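Local structure of oligogalacturonate lyase (Vibrio parahaemolyticus RIMD 2210633, 3C5M) at residues 132-137 with 196-201; 136-141 with 170-175. The protein probably cleaves oligogalacturonides, the short fragments of pectin breakdown, by an elimination reaction, and binds a manganese ion. All coordinates share one frame; numbering follows the deposited sequence.

Contact 1. Residues 132-137 with 196-201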
loop_
_atom_site.group_PDB
_atom_site.type_symbol
_atom_site.label_atom_id
_atom_site.label_comp_id
_atom_site.label_asym_id
_atom_site.label_seq_id
_atom_site.Cartn_x
_atom_site.Cartn_y
_atom_site.Cartn_z
ATOM N N ALA A 132 7.259 6.712 -5.603
ATOM C CA ALA A 132 7.804 8.009 -5.997
ATOM C C ALA A 132 8.287 8.841 -4.814
ATOM O O ALA A 132 7.937 8.575 -3.673
ATOM C CB ALA A 132 6.756 8.783 -6.759
ATOM N N ASN A 133 9.098 9.850 -5.101
ATOM C CA ASN A 133 9.601 10.735 -4.062
ATOM C C ASN A 133 8.604 11.876 -3.980
ATOM O O ASN A 133 7.823 12.076 -4.910
ATOM C CB ASN A 133 10.984 11.266 -4.423
ATOM C CG ASN A 133 10.958 12.187 -5.610
ATOM O OD1 ASN A 133 10.375 11.873 -6.648
ATOM N ND2 ASN A 133 11.596 13.330 -5.473
ATOM N N SER A 134 8.619 12.628 -2.885
ATOM C CA SER A 134 7.652 13.709 -2.744
ATOM C C SER A 134 7.540 14.665 -3.923
ATOM O O SER A 134 6.434 15.062 -4.279
ATOM C CB SER A 134 7.910 14.480 -1.463
ATOM O OG SER A 134 7.233 13.841 -0.393
ATOM N N ASP A 135 8.671 15.028 -4.527
ATOM C CA ASP A 135 8.653 15.930 -5.671
ATOM C C ASP A 135 8.167 15.212 -6.920
ATOM O O ASP A 135 7.843 15.841 -7.928
ATOM C CB ASP A 135 10.038 16.515 -5.931
ATOM C CG ASP A 135 10.446 17.530 -4.886
ATOM O OD1 ASP A 135 9.562 18.280 -4.410
ATOM O OD2 ASP A 135 11.653 17.591 -4.551
ATOM N N CYS A 136 8.140 13.885 -6.862
ATOM C CA CYS A 136 7.666 13.083 -7.983
ATOM C C CYS A 136 8.554 13.245 -9.217
ATOM O O CYS A 136 8.057 13.420 -10.330
ATOM C CB CYS A 136 6.229 13.486 -8.313
ATOM S SG CYS A 136 5.215 12.107 -8.768
ATOM N N THR A 137 9.866 13.169 -9.008
ATOM C CA THR A 137 10.835 13.322 -10.090
ATOM C C THR A 137 11.680 12.066 -10.208
ATOM O O THR A 137 12.357 11.844 -11.214
ATOM C CB THR A 137 11.781 14.504 -9.816
ATOM O OG1 THR A 137 12.581 14.214 -8.662
ATOM C CG2 THR A 137 10.983 15.772 -9.547
ATOM N N ARG A 196 11.599 8.252 1.788
ATOM C CA ARG A 196 11.175 8.933 3.006
ATOM C C ARG A 196 10.390 10.126 2.483
ATOM O O ARG A 196 10.924 10.919 1.727
ATOM C CB ARG A 196 12.410 9.391 3.772
ATOM C CG ARG A 196 12.274 9.439 5.268
ATOM C CD ARG A 196 11.777 10.767 5.733
ATOM N NE ARG A 196 12.520 11.215 6.907
ATOM C CZ ARG A 196 12.306 12.375 7.515
ATOM N NH1 ARG A 196 13.017 12.719 8.573
ATOM N NH2 ARG A 196 11.376 13.198 7.055
ATOM N N PRO A 197 9.108 10.260 2.861
ATOM C CA PRO A 197 8.270 11.368 2.404
ATOM C C PRO A 197 8.992 12.628 1.928
ATOM O O PRO A 197 9.348 12.712 0.753
ATOM C CB PRO A 197 7.348 11.598 3.585
ATOM C CG PRO A 197 7.039 10.181 3.964
ATOM C CD PRO A 197 8.409 9.504 3.914
ATOM N N PHE A 198 9.233 13.611 2.777
ATOM C CA PHE A 198 9.899 14.795 2.237
ATOM C C PHE A 198 11.389 14.832 2.500
ATOM O O PHE A 198 11.908 15.769 3.106
ATOM C CB PHE A 198 9.240 16.050 2.772
ATOM C CG PHE A 198 7.789 16.146 2.438
ATOM C CD1 PHE A 198 6.846 15.438 3.169
ATOM C CD2 PHE A 198 7.362 16.937 1.382
ATOM C CE1 PHE A 198 5.494 15.526 2.849
ATOM C CE2 PHE A 198 6.022 17.030 1.056
ATOM C CZ PHE A 198 5.083 16.325 1.787
ATOM N N ASP A 199 12.074 13.809 2.002
ATOM C CA ASP A 199 13.501 13.675 2.197
ATOM C C ASP A 199 14.093 12.625 1.261
ATOM O O ASP A 199 14.274 11.478 1.650
ATOM C CB ASP A 199 13.757 13.299 3.659
ATOM C CG ASP A 199 15.204 12.955 3.932
ATOM O OD1 ASP A 199 16.097 13.486 3.237
ATOM O OD2 ASP A 199 15.444 12.157 4.859
ATOM N N ASP A 200 14.403 13.023 0.030
ATOM C CA ASP A 200 14.974 12.103 -0.955
ATOM C C ASP A 200 16.266 11.473 -0.472
ATOM O O ASP A 200 16.768 10.518 -1.062
ATOM C CB ASP A 200 15.244 12.828 -2.266
ATOM C CG ASP A 200 13.994 13.391 -2.876
ATOM O OD1 ASP A 200 14.094 14.018 -3.952
ATOM O OD2 ASP A 200 12.907 13.207 -2.282
ATOM N N SER A 201 16.811 12.017 0.604
ATOM C CA SER A 201 18.045 11.499 1.159
ATOM C C SER A 201 17.920 10.067 1.671
ATOM O O SER A 201 18.790 9.225 1.423
ATOM C CB SER A 201 18.500 12.387 2.310
ATOM O OG SER A 201 19.487 11.724 3.080
#
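The first torsions of N133 and D200 help bring the two side chains together between two turns: N133 has CG between its backbone N and carbonyl carbon (chi1 67°), while D200 has CG beside its own N (chi1 -61°). The turns belong to neighbouring blades of a seven-bladed beta-propeller, each joining the first strand of a blade to the second. N133 starts a type I turn that runs to C136. Its ND2 donates to D200 OD1 at 3.0 Å, arriving on the syn side but tilted from the carboxylate plane, and reaches D200 OD2 weakly at 3.5 Å. The amide and carboxylate planes stand 65° apart, so the pair is not a flat two-bond match. The other end of the amide is held from just beyond the turn, T137 N giving a bond of 2.7 Å to a lone pair of N133 OD1. D135 brings a second carboxylate near, with OD2 4.4 Å from D200 OD1; the ammonium group of K138 may offset some of that repulsion. Y195 also packs against both N133 and D200. Further along, S134 points at the 196-201 turn. Its hydroxyl donates to P197 O over 2.7 Å, coming from above the carbonyl plane, and the same OG sits over the centre of the F198 ring, 3.5 Å above its plane.

Contact 2. Residues 136-141 with 170-175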
loop_
_atom_site.group_PDB
_atom_site.type_symbol
_atom_site.label_atom_id
_atom_site.label_comp_id
_atom_site.label_asym_id
_atom_site.label_seq_id
_atom_site.Cartn_x
_atom_site.Cartn_y
_atom_site.Cartn_z
ATOM N N CYS A 136 8.140 13.885 -6.862
ATOM C CA CYS A 136 7.666 13.083 -7.983
ATOM C C CYS A 136 8.554 13.245 -9.217
ATOM O O CYS A 136 8.057 13.420 -10.330
ATOM C CB CYS A 136 6.229 13.486 -8.313
ATOM S SG CYS A 136 5.215 12.107 -8.768
ATOM N N THR A 137 9.866 13.169 -9.008
ATOM C CA THR A 137 10.835 13.322 -10.090
ATOM C C THR A 137 11.680 12.066 -10.208
ATOM O O THR A 137 12.357 11.844 -11.214
ATOM C CB THR A 137 11.781 14.504 -9.816
ATOM O OG1 THR A 137 12.581 14.214 -8.662
ATOM C CG2 THR A 137 10.983 15.772 -9.547
ATOM N N LYS A 138 11.641 11.257 -9.159
ATOM C CA LYS A 138 12.390 10.019 -9.099
ATOM C C LYS A 138 11.518 8.901 -8.540
ATOM O O LYS A 138 10.630 9.129 -7.713
ATOM C CB LYS A 138 13.624 10.197 -8.203
ATOM C CG LYS A 138 14.714 11.069 -8.799
ATOM C CD LYS A 138 15.818 11.389 -7.800
ATOM C CE LYS A 138 15.341 12.382 -6.740
ATOM N NZ LYS A 138 16.433 12.756 -5.784
ATOM N N LEU A 139 11.782 7.684 -8.995
ATOM C CA LEU A 139 11.049 6.507 -8.533
ATOM C C LEU A 139 12.022 5.485 -7.980
ATOM O O LEU A 139 13.076 5.273 -8.548
ATOM C CB LEU A 139 10.273 5.887 -9.692
ATOM C CG LEU A 139 9.018 6.663 -10.078
ATOM C CD1 LEU A 139 8.389 6.054 -11.313
ATOM C CD2 LEU A 139 8.057 6.644 -8.922
ATOM N N VAL A 140 11.677 4.849 -6.873
ATOM C CA VAL A 140 12.555 3.844 -6.294
ATOM C C VAL A 140 11.860 2.477 -6.350
ATOM O O VAL A 140 10.634 2.395 -6.300
ATOM C CB VAL A 140 12.888 4.216 -4.838
ATOM C CG1 VAL A 140 11.609 4.299 -4.030
ATOM C CG2 VAL A 140 13.817 3.206 -4.234
ATOM N N GLY A 141 12.633 1.405 -6.470
ATOM C CA GLY A 141 12.045 0.071 -6.527
ATOM C C GLY A 141 13.104 -1.017 -6.420
ATOM O O GLY A 141 14.281 -0.691 -6.323
ATOM N N LEU A 170 18.310 -2.585 -5.207
ATOM C CA LEU A 170 17.387 -1.501 -4.933
ATOM C C LEU A 170 17.779 -0.371 -5.902
ATOM O O LEU A 170 18.784 0.304 -5.690
ATOM C CB LEU A 170 17.562 -1.049 -3.484
ATOM C CG LEU A 170 16.465 -0.203 -2.843
ATOM C CD1 LEU A 170 16.849 0.162 -1.412
ATOM C CD2 LEU A 170 16.250 1.045 -3.657
ATOM N N ILE A 171 16.995 -0.174 -6.965
ATOM C CA ILE A 171 17.301 0.850 -7.960
ATOM C C ILE A 171 16.478 2.122 -7.842
ATOM O O ILE A 171 15.451 2.165 -7.175
ATOM C CB ILE A 171 17.128 0.324 -9.404
ATOM C CG1 ILE A 171 15.660 0.004 -9.675
ATOM C CG2 ILE A 171 18.008 -0.898 -9.622
ATOM C CD1 ILE A 171 15.374 -0.487 -11.084
ATOM N N LYS A 172 16.952 3.161 -8.513
ATOM C CA LYS A 172 16.299 4.454 -8.517
ATOM C C LYS A 172 16.273 4.908 -9.967
ATOM O O LYS A 172 17.289 4.872 -10.656
ATOM C CB LYS A 172 17.100 5.431 -7.662
ATOM C CG LYS A 172 16.644 6.873 -7.761
ATOM C CD LYS A 172 17.473 7.774 -6.850
ATOM C CE LYS A 172 18.938 7.830 -7.274
ATOM N NZ LYS A 172 19.128 8.428 -8.633
ATOM N N VAL A 173 15.106 5.326 -10.432
ATOM C CA VAL A 173 14.943 5.771 -11.805
ATOM C C VAL A 173 14.541 7.239 -11.837
ATOM O O VAL A 173 13.813 7.721 -10.964
ATOM C CB VAL A 173 13.863 4.925 -12.517
ATOM C CG1 VAL A 173 13.658 5.402 -13.944
ATOM C CG2 VAL A 173 14.273 3.465 -12.497
ATOM N N ASP A 174 15.024 7.942 -12.852
ATOM C CA ASP A 174 14.726 9.355 -13.015
ATOM C C ASP A 174 13.580 9.505 -14.022
ATOM O O ASP A 174 13.695 9.080 -15.178
ATOM C CB ASP A 174 15.995 10.083 -13.490
ATOM C CG ASP A 174 15.829 11.597 -13.517
ATOM O OD1 ASP A 174 15.304 12.132 -14.526
ATOM O OD2 ASP A 174 16.216 12.253 -12.516
ATOM N N ILE A 175 12.472 10.092 -13.578
ATOM C CA ILE A 175 11.309 10.275 -14.444
ATOM C C ILE A 175 11.689 11.015 -15.716
ATOM O O ILE A 175 11.287 10.622 -16.804
ATOM C CB ILE A 175 10.193 11.083 -13.754
ATOM C CG1 ILE A 175 9.835 10.455 -12.406
ATOM C CG2 ILE A 175 8.968 11.137 -14.653
ATOM C CD1 ILE A 175 9.298 9.068 -12.513
HETATM O O HOH W 1 13.754 14.386 -12.984
#
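L139 and I175 cross obliquely where strand 138-141 lies beside strand 170-174, I175 CD1 lying across the CG-CD1 bond of L139, 3.4 Å from L139 CD1. I175 lies just past the end of its strand and points toward the other segment; its CG1, beside its own backbone N, passes T137 O on the way to that contact. L139, V173 and I171 share one face of the sheet, where W130 of the adjoining strand and I117 and Y118 of strand 114-119, in the preceding blade, pack on them. K138, V140, K172 and D174 line the other face; Y195 of the following blade packs on the first three, and P193 on V140. There V140 holds CG2 anti to its backbone N, which sets this methyl against L170 CD2 at 3.3 Å. K138 and K172 touch through their aliphatic parts, CD to CD at 4.1 Å, while the ammonium groups stay 5.8 Å apart (NZ to NZ). K138 NZ forms a salt bridge with E223 and K172 NZ one with E181, while E223 is also a long, weak partner of K172. D174 OD1 takes a hydrogen bond from T177 N as well as one from a water at 3.1 Å, and that water reaches T137 O weakly. Between the two faces the backbones are paired by reciprocal bonds, L139 with V173 and G141 with I171, and I175 N adds a bond of 2.9 Å to T137 O just beyond the strand. The strand directions differ by 160°, close to antiparallel. This is the middle strand pair of a four-stranded antiparallel blade, sandwiched between its neighbours as in other beta-propellers.

Overall arrangement
Contact 1 joins two adjacent blades and contact 2 lies inside the first of them; their centres are about 9 Å apart, and they share C136 and T137, the end of the turn that leads into strand 138-145. Two polar links connect them directly. N133 OD1 probably accepts a hydrogen bond from K138 N at 2.9 Å, and K138 NZ lies 3.2 Å from D200 OD1 in a weak ion pair. Thus K138, opposite D174 in a non-hydrogen-bonded pair of contact 2, also reaches the neighbouring blade's turn. A132 packs on L139 as well. Both contacts lie away from the manganese site of H287, Q350, H353 and H355 and are structural packing within and between blades.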